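PDB 1HQZ: actin-binding protein from Saccharomyces cerevisiae, which binds actin filaments but not monomers, probably through this N-terminal cofilin-homology domain, and regulates actin assembly by the ARP2/3 complex, which it recruits to filament sides. Local coordinates for residues E4-E18 with L33-P45. Sequence-based numbering, arbitrary orientation.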
loop_
_atom_site.group_PDB
_atom_site.type_symbol
_atom_site.label_atom_id
_atom_site.label_comp_id
_atom_site.label_asym_id
_atom_site.label_seq_id
_atom_site.Cartn_x
_atom_site.Cartn_y
_atom_site.Cartn_z
ATOM N N GLU A 4 9.916 -16.952 3.621
ATOM C CA GLU A 4 8.461 -17.033 3.723
ATOM C C GLU A 4 7.798 -16.180 2.639
ATOM O O GLU A 4 7.539 -14.995 2.842
ATOM C CB GLU A 4 8.030 -16.563 5.113
ATOM C CG GLU A 4 6.731 -17.160 5.618
ATOM C CD GLU A 4 6.529 -16.926 7.109
ATOM O OE1 GLU A 4 6.324 -15.762 7.516
ATOM O OE2 GLU A 4 6.586 -17.909 7.877
ATOM N N PRO A 5 7.513 -16.781 1.468
ATOM C CA PRO A 5 6.883 -16.094 0.333
ATOM C C PRO A 5 5.512 -15.524 0.672
ATOM O O PRO A 5 4.780 -16.091 1.484
ATOM C CB PRO A 5 6.793 -17.190 -0.730
ATOM C CG PRO A 5 7.921 -18.112 -0.373
ATOM C CD PRO A 5 7.799 -18.183 1.125
ATOM N N ILE A 6 5.167 -14.405 0.044
ATOM C CA ILE A 6 3.880 -13.776 0.293
ATOM C C ILE A 6 2.805 -14.417 -0.568
ATOM O O ILE A 6 3.060 -14.816 -1.702
ATOM C CB ILE A 6 3.903 -12.261 -0.025
ATOM C CG1 ILE A 6 2.544 -11.643 0.319
ATOM C CG2 ILE A 6 4.212 -12.039 -1.506
ATOM C CD1 ILE A 6 2.430 -10.167 0.012
ATOM N N ASP A 7 1.599 -14.514 -0.028
ATOM C CA ASP A 7 0.503 -15.090 -0.785
ATOM C C ASP A 7 -0.559 -14.040 -1.057
ATOM O O ASP A 7 -1.302 -13.655 -0.157
ATOM C CB ASP A 7 -0.109 -16.277 -0.030
ATOM C CG ASP A 7 -1.463 -16.687 -0.588
ATOM O OD1 ASP A 7 -1.673 -16.571 -1.819
ATOM O OD2 ASP A 7 -2.316 -17.136 0.209
ATOM N N TYR A 8 -0.613 -13.575 -2.302
ATOM C CA TYR A 8 -1.597 -12.576 -2.707
ATOM C C TYR A 8 -2.410 -13.045 -3.909
ATOM O O TYR A 8 -3.077 -12.242 -4.566
ATOM C CB TYR A 8 -0.914 -11.238 -3.041
ATOM C CG TYR A 8 0.240 -11.329 -4.023
ATOM C CD1 TYR A 8 0.063 -11.852 -5.301
ATOM C CD2 TYR A 8 1.508 -10.871 -3.675
ATOM C CE1 TYR A 8 1.124 -11.917 -6.210
ATOM C CE2 TYR A 8 2.569 -10.929 -4.569
ATOM C CZ TYR A 8 2.372 -11.450 -5.834
ATOM O OH TYR A 8 3.424 -11.481 -6.725
ATOM N N THR A 9 -2.352 -14.341 -4.204
ATOM C CA THR A 9 -3.091 -14.877 -5.344
ATOM C C THR A 9 -4.364 -15.608 -4.919
ATOM O O THR A 9 -5.326 -15.690 -5.685
ATOM C CB THR A 9 -2.202 -15.815 -6.192
ATOM O OG1 THR A 9 -1.616 -16.811 -5.348
ATOM C CG2 THR A 9 -1.096 -15.023 -6.873
ATOM N N THR A 10 -4.366 -16.120 -3.692
ATOM C CA THR A 10 -5.520 -16.824 -3.147
ATOM C C THR A 10 -6.737 -15.916 -3.196
ATOM O O THR A 10 -7.820 -16.326 -3.626
ATOM C CB THR A 10 -5.279 -17.235 -1.679
ATOM O OG1 THR A 10 -4.276 -18.255 -1.629
ATOM C CG2 THR A 10 -6.561 -17.745 -1.042
ATOM N N HIS A 11 -6.556 -14.680 -2.741
ATOM C CA HIS A 11 -7.636 -13.707 -2.732
ATOM C C HIS A 11 -7.405 -12.638 -3.798
ATOM O O HIS A 11 -7.730 -11.465 -3.609
ATOM C CB HIS A 11 -7.745 -13.068 -1.348
ATOM C CG HIS A 11 -8.080 -14.041 -0.261
ATOM N ND1 HIS A 11 -9.290 -14.697 -0.197
ATOM C CD2 HIS A 11 -7.365 -14.467 0.807
ATOM C CE1 HIS A 11 -9.306 -15.484 0.865
ATOM N NE2 HIS A 11 -8.150 -15.363 1.491
ATOM N N SER A 12 -6.843 -13.062 -4.925
ATOM C CA SER A 12 -6.563 -12.166 -6.040
ATOM C C SER A 12 -7.830 -11.453 -6.520
ATOM O O SER A 12 -7.781 -10.304 -6.962
ATOM C CB SER A 12 -5.966 -12.967 -7.193
ATOM O OG SER A 12 -6.856 -14.003 -7.571
ATOM N N ARG A 13 -8.961 -12.146 -6.430
ATOM C CA ARG A 13 -10.243 -11.595 -6.856
ATOM C C ARG A 13 -10.574 -10.333 -6.071
ATOM O O ARG A 13 -10.848 -9.283 -6.651
ATOM C CB ARG A 13 -11.357 -12.622 -6.641
ATOM C CG ARG A 13 -12.431 -12.617 -7.713
ATOM C CD ARG A 13 -11.908 -13.254 -8.994
ATOM N NE ARG A 13 -11.389 -14.601 -8.747
ATOM C CZ ARG A 13 -10.744 -15.336 -9.649
ATOM N NH1 ARG A 13 -10.535 -14.860 -10.868
ATOM N NH2 ARG A 13 -10.306 -16.546 -9.329
ATOM N N GLU A 14 -10.557 -10.447 -4.747
ATOM C CA GLU A 14 -10.858 -9.319 -3.878
ATOM C C GLU A 14 -9.812 -8.221 -4.033
ATOM O O GLU A 14 -10.150 -7.042 -4.135
ATOM C CB GLU A 14 -10.904 -9.759 -2.413
ATOM C CG GLU A 14 -11.899 -10.867 -2.096
ATOM C CD GLU A 14 -11.416 -12.240 -2.541
ATOM O OE1 GLU A 14 -11.402 -12.519 -3.758
ATOM O OE2 GLU A 14 -11.038 -13.042 -1.662
ATOM N N ILE A 15 -8.543 -8.617 -4.056
ATOM C CA ILE A 15 -7.457 -7.655 -4.188
ATOM C C ILE A 15 -7.495 -6.875 -5.500
ATOM O O ILE A 15 -7.538 -5.639 -5.487
ATOM C CB ILE A 15 -6.073 -8.337 -4.053
ATOM C CG1 ILE A 15 -5.889 -8.867 -2.628
ATOM C CG2 ILE A 15 -4.969 -7.345 -4.384
ATOM C CD1 ILE A 15 -4.554 -9.514 -2.392
ATOM N N ASP A 16 -7.487 -7.585 -6.627
ATOM C CA ASP A 16 -7.505 -6.924 -7.936
ATOM C C ASP A 16 -8.698 -5.998 -8.136
ATOM O O ASP A 16 -8.586 -4.974 -8.806
ATOM C CB ASP A 16 -7.469 -7.954 -9.070
ATOM C CG ASP A 16 -6.210 -8.798 -9.053
ATOM O OD1 ASP A 16 -5.163 -8.299 -8.588
ATOM O OD2 ASP A 16 -6.261 -9.955 -9.514
ATOM N N ALA A 17 -9.834 -6.354 -7.551
ATOM C CA ALA A 17 -11.034 -5.542 -7.680
ATOM C C ALA A 17 -10.817 -4.156 -7.084
ATOM O O ALA A 17 -11.225 -3.150 -7.661
ATOM C CB ALA A 17 -12.202 -6.229 -6.992
ATOM N N GLU A 18 -10.177 -4.105 -5.920
ATOM C CA GLU A 18 -9.909 -2.822 -5.269
ATOM C C GLU A 18 -8.767 -2.124 -6.000
ATOM O O GLU A 18 -8.805 -0.913 -6.242
ATOM C CB GLU A 18 -9.543 -3.043 -3.802
ATOM C CG GLU A 18 -10.592 -3.824 -3.010
ATOM C CD GLU A 18 -11.990 -3.213 -3.102
ATOM O OE1 GLU A 18 -12.105 -1.983 -3.271
ATOM O OE2 GLU A 18 -12.985 -3.963 -2.992
ATOM N N LEU A 33 -6.187 1.439 -0.472
ATOM C CA LEU A 33 -6.390 0.064 -0.029
ATOM C C LEU A 33 -5.195 -0.407 0.787
ATOM O O LEU A 33 -4.056 -0.044 0.494
ATOM C CB LEU A 33 -6.512 -0.862 -1.255
ATOM C CG LEU A 33 -6.151 -2.351 -1.073
ATOM C CD1 LEU A 33 -7.237 -3.059 -0.262
ATOM C CD2 LEU A 33 -5.999 -3.015 -2.456
ATOM N N ILE A 34 -5.462 -1.209 1.808
ATOM C CA ILE A 34 -4.397 -1.784 2.613
ATOM C C ILE A 34 -4.665 -3.281 2.639
ATOM O O ILE A 34 -5.777 -3.708 2.983
ATOM C CB ILE A 34 -4.411 -1.285 4.081
ATOM C CG1 ILE A 34 -3.979 0.189 4.142
ATOM C CG2 ILE A 34 -3.478 -2.159 4.933
ATOM C CD1 ILE A 34 -3.880 0.758 5.570
ATOM N N ILE A 35 -3.681 -4.078 2.239
ATOM C CA ILE A 35 -3.861 -5.526 2.291
ATOM C C ILE A 35 -3.046 -6.078 3.454
ATOM O O ILE A 35 -1.893 -5.696 3.658
ATOM C CB ILE A 35 -3.432 -6.230 0.976
ATOM C CG1 ILE A 35 -1.944 -5.999 0.716
ATOM C CG2 ILE A 35 -4.304 -5.743 -0.180
ATOM C CD1 ILE A 35 -1.416 -6.772 -0.464
ATOM N N SER A 36 -3.655 -6.987 4.207
ATOM C CA SER A 36 -3.027 -7.579 5.377
ATOM C C SER A 36 -3.218 -9.103 5.370
ATOM O O SER A 36 -4.154 -9.622 4.752
ATOM C CB SER A 36 -3.650 -6.956 6.634
ATOM O OG SER A 36 -2.964 -7.334 7.815
ATOM N N PRO A 37 -2.340 -9.839 6.067
ATOM C CA PRO A 37 -2.442 -11.302 6.106
ATOM C C PRO A 37 -3.482 -11.816 7.098
ATOM O O PRO A 37 -3.547 -11.339 8.236
ATOM C CB PRO A 37 -1.026 -11.718 6.479
ATOM C CG PRO A 37 -0.655 -10.653 7.477
ATOM C CD PRO A 37 -1.167 -9.373 6.830
ATOM N N ASN A 38 -4.296 -12.783 6.667
ATOM C CA ASN A 38 -5.319 -13.354 7.547
ATOM C C ASN A 38 -4.726 -14.438 8.445
ATOM O O ASN A 38 -3.513 -14.653 8.460
ATOM C CB ASN A 38 -6.492 -13.939 6.743
ATOM C CG ASN A 38 -6.070 -15.043 5.785
ATOM O OD1 ASN A 38 -5.161 -15.828 6.073
ATOM N ND2 ASN A 38 -6.750 -15.119 4.641
ATOM N N ALA A 39 -5.585 -15.118 9.195
ATOM C CA ALA A 39 -5.136 -16.173 10.096
ATOM C C ALA A 39 -4.299 -17.230 9.376
ATOM O O ALA A 39 -3.371 -17.797 9.953
ATOM C CB ALA A 39 -6.339 -16.828 10.772
ATOM N N LYS A 40 -4.622 -17.487 8.114
ATOM C CA LYS A 40 -3.896 -18.483 7.335
ATOM C C LYS A 40 -2.716 -17.888 6.578
ATOM O O LYS A 40 -2.201 -18.504 5.644
ATOM C CB LYS A 40 -4.841 -19.156 6.337
ATOM C CG LYS A 40 -6.065 -19.802 6.971
ATOM C CD LYS A 40 -6.925 -20.499 5.922
ATOM C CE LYS A 40 -8.087 -21.246 6.559
ATOM N NZ LYS A 40 -8.866 -22.019 5.546
ATOM N N LYS A 41 -2.295 -16.693 6.983
ATOM C CA LYS A 41 -1.175 -15.989 6.349
ATOM C C LYS A 41 -1.431 -15.635 4.891
ATOM O O LYS A 41 -0.496 -15.462 4.112
ATOM C CB LYS A 41 0.110 -16.813 6.447
ATOM C CG LYS A 41 0.610 -17.004 7.859
ATOM C CD LYS A 41 1.846 -17.867 7.877
ATOM C CE LYS A 41 2.249 -18.219 9.298
ATOM N NZ LYS A 41 3.371 -19.205 9.307
ATOM N N GLU A 42 -2.702 -15.531 4.524
ATOM C CA GLU A 42 -3.074 -15.177 3.159
ATOM C C GLU A 42 -3.408 -13.678 3.141
ATOM O O GLU A 42 -4.121 -13.185 4.016
ATOM C CB GLU A 42 -4.297 -15.986 2.719
ATOM C CG GLU A 42 -4.181 -17.483 2.978
ATOM C CD GLU A 42 -5.444 -18.250 2.600
ATOM O OE1 GLU A 42 -6.539 -17.884 3.084
ATOM O OE2 GLU A 42 -5.335 -19.225 1.825
ATOM N N TYR A 43 -2.882 -12.948 2.162
ATOM C CA TYR A 43 -3.167 -11.526 2.088
ATOM C C TYR A 43 -4.478 -11.227 1.389
ATOM O O TYR A 43 -4.772 -11.775 0.327
ATOM C CB TYR A 43 -2.039 -10.772 1.382
ATOM C CG TYR A 43 -0.896 -10.418 2.298
ATOM C CD1 TYR A 43 0.053 -11.372 2.664
ATOM C CD2 TYR A 43 -0.780 -9.129 2.827
ATOM C CE1 TYR A 43 1.096 -11.057 3.537
ATOM C CE2 TYR A 43 0.255 -8.799 3.701
ATOM C CZ TYR A 43 1.190 -9.767 4.053
ATOM O OH TYR A 43 2.215 -9.450 4.916
ATOM N N GLU A 44 -5.264 -10.351 2.001
ATOM C CA GLU A 44 -6.539 -9.940 1.440
ATOM C C GLU A 44 -6.818 -8.496 1.852
ATOM O O GLU A 44 -6.169 -7.963 2.754
ATOM C CB GLU A 44 -7.654 -10.862 1.935
ATOM C CG GLU A 44 -7.811 -10.905 3.439
ATOM C CD GLU A 44 -8.800 -11.971 3.879
ATOM O OE1 GLU A 44 -9.089 -12.063 5.096
ATOM O OE2 GLU A 44 -9.284 -12.720 3.004
ATOM N N PRO A 45 -7.779 -7.840 1.188
ATOM C CA PRO A 45 -8.104 -6.453 1.527
ATOM C C PRO A 45 -8.515 -6.340 2.983
ATOM O O PRO A 45 -9.408 -7.046 3.432
ATOM C CB PRO A 45 -9.263 -6.133 0.591
ATOM C CG PRO A 45 -8.966 -6.975 -0.600
ATOM C CD PRO A 45 -8.567 -8.289 0.031
HETATM O O HOH W 1 1.295 -14.560 2.720
#
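His11, the N-cap residue of helix 12-24, lays its ring alongside Glu44 of strand 43-49. Its CB lies 3.6 Å from Tyr43 O; CG turns anti to the carbonyl carbon (chi1 -62°), which sets the ring beside the Glu44 chain. Glu44 OE2 sits over the centre of one ring face, 3.4 Å from CD2, with CG and CE1 beneath it too, and Thr10 CG2 covers the other face. ND1 gives a hydrogen bond to Glu14 OE2 at 2.8 Å, three residues on, in the first turn of the helix. At the far end, NE2 makes a weak bond to Glu42 OE1, whose carboxylate stands 85° to the ring; the same oxygen takes Asn38 ND2 on its anti lone pair. Glu44 OE2 comes within 3.2 Å of NE2 as well, but over the face, at an angle too poor for a hydrogen bond. With an alanine at His11, Glu14 and Glu42 would probably lose the imidazole N-H donors, and a gap would be likely between Thr10 and Glu44.

This is the ADF-H fold, with helix 12-24 packed on the mixed sheet near its outer strand 43-49. Ile15 CG1 meets Pro45 CD at 3.8 Å, while Glu18 CB rests on Leu33 CD2. Toward the N-terminus, Tyr43 N bonds Asp7 O at 2.9 Å, nearly straight on the carbonyl. The extended Ile6 chain brings CG1 to 3.4 Å from Tyr43 CD1 and its own CD1 over the ring face, a CH-pi contact; the ring's hydroxyl bonds Val64 O.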